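Local coordinates for protein TqaL (Neurospora crassa, PDB 7EEH) that is a member of the cupin-clan 2OG-Fe dioxygenase family that binds an iron(III) ion, at residues B[156-170]-B[265-279]. The protein carries 1 engineered substitution. Sequence-based numbering, arbitrary orientation.
Sequences SDKWVCTLFNLRTVT and KEATRDMLIFFTRRP
Two long antiparallel strands, 158-170 and 267-277, pair at the middle of the main sheet from Val160–Arg277 to Thr170–Ala267. Backbone hydrogen bonds join each alternate pair, Thr162 N to Phe275 O at 2.8 Å being one. The charged pair on one face is Arg167 and Asp270, a non-hydrogen-bonded pair whose close CA atoms suit a side-on salt bridge: Arg167 NE meets Asp270 OD1 at 2.7 Å and Arg167 NH2 meets Asp270 OD2 at 2.9 Å, both on the syn side but tilted out of the carboxylate plane. Two nearly straight bonds fix the guanidinium's rotation, and Asn63 takes another from NH2. Farther along this face, Leu163, Leu272 and Phe274 turn apolar groups to helix 128-141, as expected of the helix-backed sheet in this double-stranded beta-helix (cupin) family. On the other face Phe275 comes within about 5 Å (nearest atoms) of the iron and touches its ligand Asp186; Phe164 CD1 lies at the ring edge of Phe275, 3.9 Å from Phe275 CE2. Just past strand 267-277, beside the start of 158-170, the guanidinium of Arg278 stacks on Trp159, planes 17° apart: the indole offers a broad face, and arginine both a planar cation and a methylene, CD, 3.7 Å from the six-membered ring's centroid.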
# COMPACT_ATOMS: atom_id res chain seq x y z
N SER B 156 -12.18 -19.95 28.19
CA SER B 156 -11.68 -20.94 27.26
C SER B 156 -10.81 -20.29 26.19
O SER B 156 -10.88 -19.08 25.93
CB SER B 156 -12.84 -21.70 26.60
OG SER B 156 -12.45 -22.23 25.35
N ASP B 157 -9.95 -21.10 25.58
CA ASP B 157 -9.14 -20.70 24.44
C ASP B 157 -9.70 -21.21 23.11
O ASP B 157 -9.02 -21.13 22.08
CB ASP B 157 -7.71 -21.19 24.61
CG ASP B 157 -7.63 -22.70 24.82
OD1 ASP B 157 -8.66 -23.40 24.73
OD2 ASP B 157 -6.52 -23.20 25.08
N LYS B 158 -10.92 -21.76 23.12
CA LYS B 158 -11.55 -22.35 21.95
C LYS B 158 -12.90 -21.69 21.72
O LYS B 158 -13.62 -21.41 22.68
CB LYS B 158 -11.77 -23.87 22.13
CG LYS B 158 -10.51 -24.72 22.00
CD LYS B 158 -10.60 -25.97 22.87
CE LYS B 158 -9.25 -26.68 22.99
NZ LYS B 158 -8.13 -25.76 23.40
N TRP B 159 -13.24 -21.45 20.46
CA TRP B 159 -14.58 -21.02 20.08
C TRP B 159 -15.22 -22.11 19.23
O TRP B 159 -14.55 -22.83 18.50
CB TRP B 159 -14.59 -19.73 19.25
CG TRP B 159 -13.88 -18.52 19.80
CD1 TRP B 159 -12.54 -18.34 19.89
CD2 TRP B 159 -14.49 -17.30 20.24
NE1 TRP B 159 -12.26 -17.09 20.41
CE2 TRP B 159 -13.44 -16.43 20.63
CE3 TRP B 159 -15.81 -16.86 20.38
CZ2 TRP B 159 -13.67 -15.16 21.14
CZ3 TRP B 159 -16.05 -15.59 20.88
CH2 TRP B 159 -14.98 -14.76 21.27
N VAL B 160 -16.54 -22.21 19.33
CA VAL B 160 -17.34 -23.05 18.46
C VAL B 160 -17.92 -22.16 17.38
O VAL B 160 -18.55 -21.14 17.68
CB VAL B 160 -18.48 -23.75 19.22
CG1 VAL B 160 -19.27 -24.67 18.27
CG2 VAL B 160 -17.94 -24.52 20.40
N CYS B 161 -17.71 -22.54 16.12
CA CYS B 161 -18.28 -21.81 14.99
C CYS B 161 -19.20 -22.76 14.25
O CYS B 161 -18.72 -23.73 13.63
CB CYS B 161 -17.19 -21.27 14.08
SG CYS B 161 -17.86 -20.49 12.58
N THR B 162 -20.50 -22.52 14.32
CA THR B 162 -21.46 -23.29 13.56
C THR B 162 -21.71 -22.57 12.24
O THR B 162 -22.17 -21.42 12.22
CB THR B 162 -22.78 -23.48 14.32
OG1 THR B 162 -22.49 -23.92 15.65
CG2 THR B 162 -23.62 -24.55 13.64
N LEU B 163 -21.40 -23.24 11.14
CA LEU B 163 -21.48 -22.66 9.80
C LEU B 163 -22.60 -23.31 9.00
O LEU B 163 -22.62 -24.54 8.85
CB LEU B 163 -20.15 -22.82 9.07
CG LEU B 163 -20.40 -22.09 7.74
CD1 LEU B 163 -19.79 -20.75 7.63
CD2 LEU B 163 -20.15 -22.99 6.52
N PHE B 164 -23.52 -22.50 8.49
CA PHE B 164 -24.57 -22.94 7.58
C PHE B 164 -24.33 -22.38 6.18
O PHE B 164 -24.15 -21.16 6.02
CB PHE B 164 -25.96 -22.51 8.04
CG PHE B 164 -26.47 -23.27 9.22
CD1 PHE B 164 -26.01 -22.99 10.49
CD2 PHE B 164 -27.42 -24.27 9.07
CE1 PHE B 164 -26.48 -23.68 11.59
CE2 PHE B 164 -27.90 -24.97 10.16
CZ PHE B 164 -27.43 -24.67 11.42
N ASN B 165 -24.37 -23.25 5.19
CA ASN B 165 -24.44 -22.84 3.79
C ASN B 165 -25.90 -23.00 3.39
O ASN B 165 -26.43 -24.11 3.43
CB ASN B 165 -23.49 -23.69 2.95
CG ASN B 165 -23.43 -23.27 1.51
OD1 ASN B 165 -24.09 -22.31 1.07
ND2 ASN B 165 -22.61 -23.97 0.75
N LEU B 166 -26.57 -21.90 3.06
CA LEU B 166 -28.03 -21.86 3.04
C LEU B 166 -28.53 -21.21 1.76
O LEU B 166 -28.15 -20.08 1.44
CB LEU B 166 -28.56 -21.09 4.28
CG LEU B 166 -30.04 -20.68 4.28
CD1 LEU B 166 -30.93 -21.90 4.31
CD2 LEU B 166 -30.37 -19.77 5.44
N ARG B 167 -29.40 -21.92 1.04
CA ARG B 167 -30.13 -21.35 -0.09
C ARG B 167 -31.59 -21.23 0.31
O ARG B 167 -32.24 -22.25 0.59
CB ARG B 167 -29.96 -22.21 -1.34
CG ARG B 167 -31.02 -21.95 -2.41
CD ARG B 167 -30.68 -22.64 -3.73
NE ARG B 167 -29.43 -22.14 -4.30
CZ ARG B 167 -28.81 -22.69 -5.33
NH1 ARG B 167 -29.33 -23.76 -5.93
NH2 ARG B 167 -27.66 -22.17 -5.77
N THR B 168 -32.10 -20.01 0.36
CA THR B 168 -33.53 -19.81 0.60
C THR B 168 -34.25 -19.77 -0.75
O THR B 168 -33.66 -19.41 -1.76
CB THR B 168 -33.80 -18.53 1.39
OG1 THR B 168 -33.39 -17.39 0.63
CG2 THR B 168 -33.06 -18.56 2.73
N VAL B 169 -35.53 -20.15 -0.74
CA VAL B 169 -36.33 -20.26 -1.96
C VAL B 169 -37.66 -19.57 -1.73
O VAL B 169 -38.37 -19.89 -0.77
CB VAL B 169 -36.55 -21.73 -2.38
CG1 VAL B 169 -37.30 -21.80 -3.69
CG2 VAL B 169 -35.22 -22.46 -2.47
N THR B 170 -38.00 -18.61 -2.59
CA THR B 170 -39.26 -17.87 -2.53
C THR B 170 -40.07 -18.24 -3.76
O THR B 170 -39.61 -18.02 -4.89
CB THR B 170 -39.02 -16.36 -2.48
OG1 THR B 170 -38.19 -16.02 -1.36
CG2 THR B 170 -40.35 -15.61 -2.37
N LYS B 265 -41.60 -16.13 -11.17
CA LYS B 265 -40.55 -17.13 -11.01
C LYS B 265 -40.04 -17.16 -9.58
O LYS B 265 -40.26 -16.23 -8.79
CB LYS B 265 -39.39 -16.87 -11.97
CG LYS B 265 -39.80 -16.73 -13.41
CD LYS B 265 -38.58 -16.61 -14.31
CE LYS B 265 -38.99 -16.44 -15.76
NZ LYS B 265 -37.83 -16.02 -16.60
N GLU B 266 -39.35 -18.24 -9.24
CA GLU B 266 -38.79 -18.35 -7.90
C GLU B 266 -37.55 -17.47 -7.77
O GLU B 266 -36.86 -17.18 -8.75
CB GLU B 266 -38.45 -19.80 -7.58
CG GLU B 266 -37.23 -20.32 -8.33
CD GLU B 266 -36.79 -21.70 -7.86
OE1 GLU B 266 -37.58 -22.36 -7.16
OE2 GLU B 266 -35.66 -22.11 -8.20
N ALA B 267 -37.28 -17.05 -6.54
CA ALA B 267 -36.07 -16.32 -6.22
C ALA B 267 -35.28 -17.10 -5.18
O ALA B 267 -35.86 -17.62 -4.22
CB ALA B 267 -36.40 -14.91 -5.71
N THR B 268 -33.97 -17.18 -5.37
CA THR B 268 -33.10 -17.87 -4.43
C THR B 268 -31.99 -16.93 -3.96
O THR B 268 -31.59 -16.01 -4.68
CB THR B 268 -32.49 -19.12 -5.06
OG1 THR B 268 -31.64 -18.75 -6.15
CG2 THR B 268 -33.57 -20.04 -5.58
N ARG B 269 -31.47 -17.19 -2.77
CA ARG B 269 -30.38 -16.39 -2.19
C ARG B 269 -29.44 -17.34 -1.47
O ARG B 269 -29.88 -18.09 -0.59
CB ARG B 269 -30.93 -15.35 -1.21
CG ARG B 269 -29.90 -14.37 -0.63
CD ARG B 269 -30.66 -13.34 0.17
NE ARG B 269 -29.82 -12.43 0.95
CZ ARG B 269 -29.56 -12.55 2.25
NH1 ARG B 269 -30.04 -13.57 2.96
NH2 ARG B 269 -28.81 -11.62 2.84
N ASP B 270 -28.16 -17.33 -1.83
CA ASP B 270 -27.17 -18.25 -1.28
C ASP B 270 -26.26 -17.51 -0.30
O ASP B 270 -25.61 -16.53 -0.68
CB ASP B 270 -26.34 -18.89 -2.38
CG ASP B 270 -27.20 -19.60 -3.43
OD1 ASP B 270 -28.34 -19.98 -3.10
OD2 ASP B 270 -26.74 -19.75 -4.57
N MSE B 271 -26.20 -18.00 0.94
CA MSE B 271 -25.41 -17.38 2.02
C MSE B 271 -24.47 -18.38 2.68
O MSE B 271 -24.76 -19.58 2.70
CB MSE B 271 -26.33 -16.82 3.12
CG MSE B 271 -27.33 -15.75 2.70
SE MSE B 271 -26.53 -14.20 1.83
CE MSE B 271 -25.83 -13.42 3.51
N LEU B 272 -23.37 -17.89 3.23
CA LEU B 272 -22.66 -18.58 4.31
C LEU B 272 -22.97 -17.83 5.60
O LEU B 272 -22.82 -16.61 5.64
CB LEU B 272 -21.16 -18.62 4.04
CG LEU B 272 -20.72 -19.42 2.81
CD1 LEU B 272 -19.25 -19.19 2.52
CD2 LEU B 272 -21.02 -20.92 3.00
N ILE B 273 -23.43 -18.55 6.62
CA ILE B 273 -23.80 -17.94 7.90
C ILE B 273 -22.93 -18.57 8.98
O ILE B 273 -23.04 -19.78 9.24
CB ILE B 273 -25.29 -18.10 8.21
CG1 ILE B 273 -26.13 -17.51 7.08
CG2 ILE B 273 -25.63 -17.43 9.54
CD1 ILE B 273 -27.58 -17.86 7.15
N PHE B 274 -22.07 -17.76 9.60
CA PHE B 274 -21.13 -18.21 10.63
C PHE B 274 -21.65 -17.75 11.98
O PHE B 274 -21.73 -16.54 12.22
CB PHE B 274 -19.72 -17.63 10.42
CG PHE B 274 -19.11 -17.87 9.04
CD1 PHE B 274 -19.55 -17.17 7.94
CD2 PHE B 274 -18.05 -18.75 8.88
CE1 PHE B 274 -18.99 -17.36 6.68
CE2 PHE B 274 -17.46 -18.95 7.64
CZ PHE B 274 -17.94 -18.25 6.53
N PHE B 275 -21.98 -18.69 12.87
CA PHE B 275 -22.39 -18.38 14.25
C PHE B 275 -21.26 -18.79 15.18
O PHE B 275 -21.05 -19.99 15.39
CB PHE B 275 -23.66 -19.13 14.65
CG PHE B 275 -24.89 -18.83 13.83
CD1 PHE B 275 -25.58 -17.64 13.98
CD2 PHE B 275 -25.41 -19.79 12.97
CE1 PHE B 275 -26.75 -17.39 13.27
CE2 PHE B 275 -26.58 -19.55 12.25
CZ PHE B 275 -27.25 -18.35 12.41
N THR B 276 -20.56 -17.82 15.77
CA THR B 276 -19.37 -18.11 16.58
C THR B 276 -19.57 -17.69 18.03
O THR B 276 -19.93 -16.54 18.31
CB THR B 276 -18.13 -17.43 15.98
OG1 THR B 276 -17.88 -17.98 14.68
CG2 THR B 276 -16.91 -17.69 16.87
N ARG B 277 -19.31 -18.61 18.97
CA ARG B 277 -19.47 -18.31 20.39
C ARG B 277 -18.45 -19.09 21.22
O ARG B 277 -17.86 -20.06 20.75
CB ARG B 277 -20.88 -18.65 20.87
CG ARG B 277 -21.26 -20.14 20.71
CD ARG B 277 -22.50 -20.49 21.54
NE ARG B 277 -23.00 -21.84 21.28
CZ ARG B 277 -22.41 -22.96 21.69
NH1 ARG B 277 -21.29 -22.91 22.40
NH2 ARG B 277 -22.95 -24.14 21.42
N ARG B 278 -18.24 -18.62 22.45
CA ARG B 278 -17.49 -19.39 23.43
C ARG B 278 -18.31 -20.64 23.81
O ARG B 278 -19.53 -20.66 23.66
CB ARG B 278 -17.19 -18.55 24.68
CG ARG B 278 -16.28 -17.32 24.41
CD ARG B 278 -14.90 -17.76 23.97
NE ARG B 278 -13.82 -16.82 24.31
CZ ARG B 278 -12.56 -16.99 23.90
NH1 ARG B 278 -12.24 -18.04 23.15
NH2 ARG B 278 -11.61 -16.11 24.23
N PRO B 279 -17.64 -21.69 24.28
CA PRO B 279 -18.37 -22.93 24.62
C PRO B 279 -19.29 -22.73 25.81
O PRO B 279 -19.14 -21.81 26.62
CB PRO B 279 -17.26 -23.93 24.95
CG PRO B 279 -16.08 -23.10 25.30
CD PRO B 279 -16.19 -21.83 24.50
O HOH W 1 -22.21 -21.86 17.30
O HOH W 2 -32.32 -15.54 2.23
O HOH W 3 -35.22 -16.80 -1.15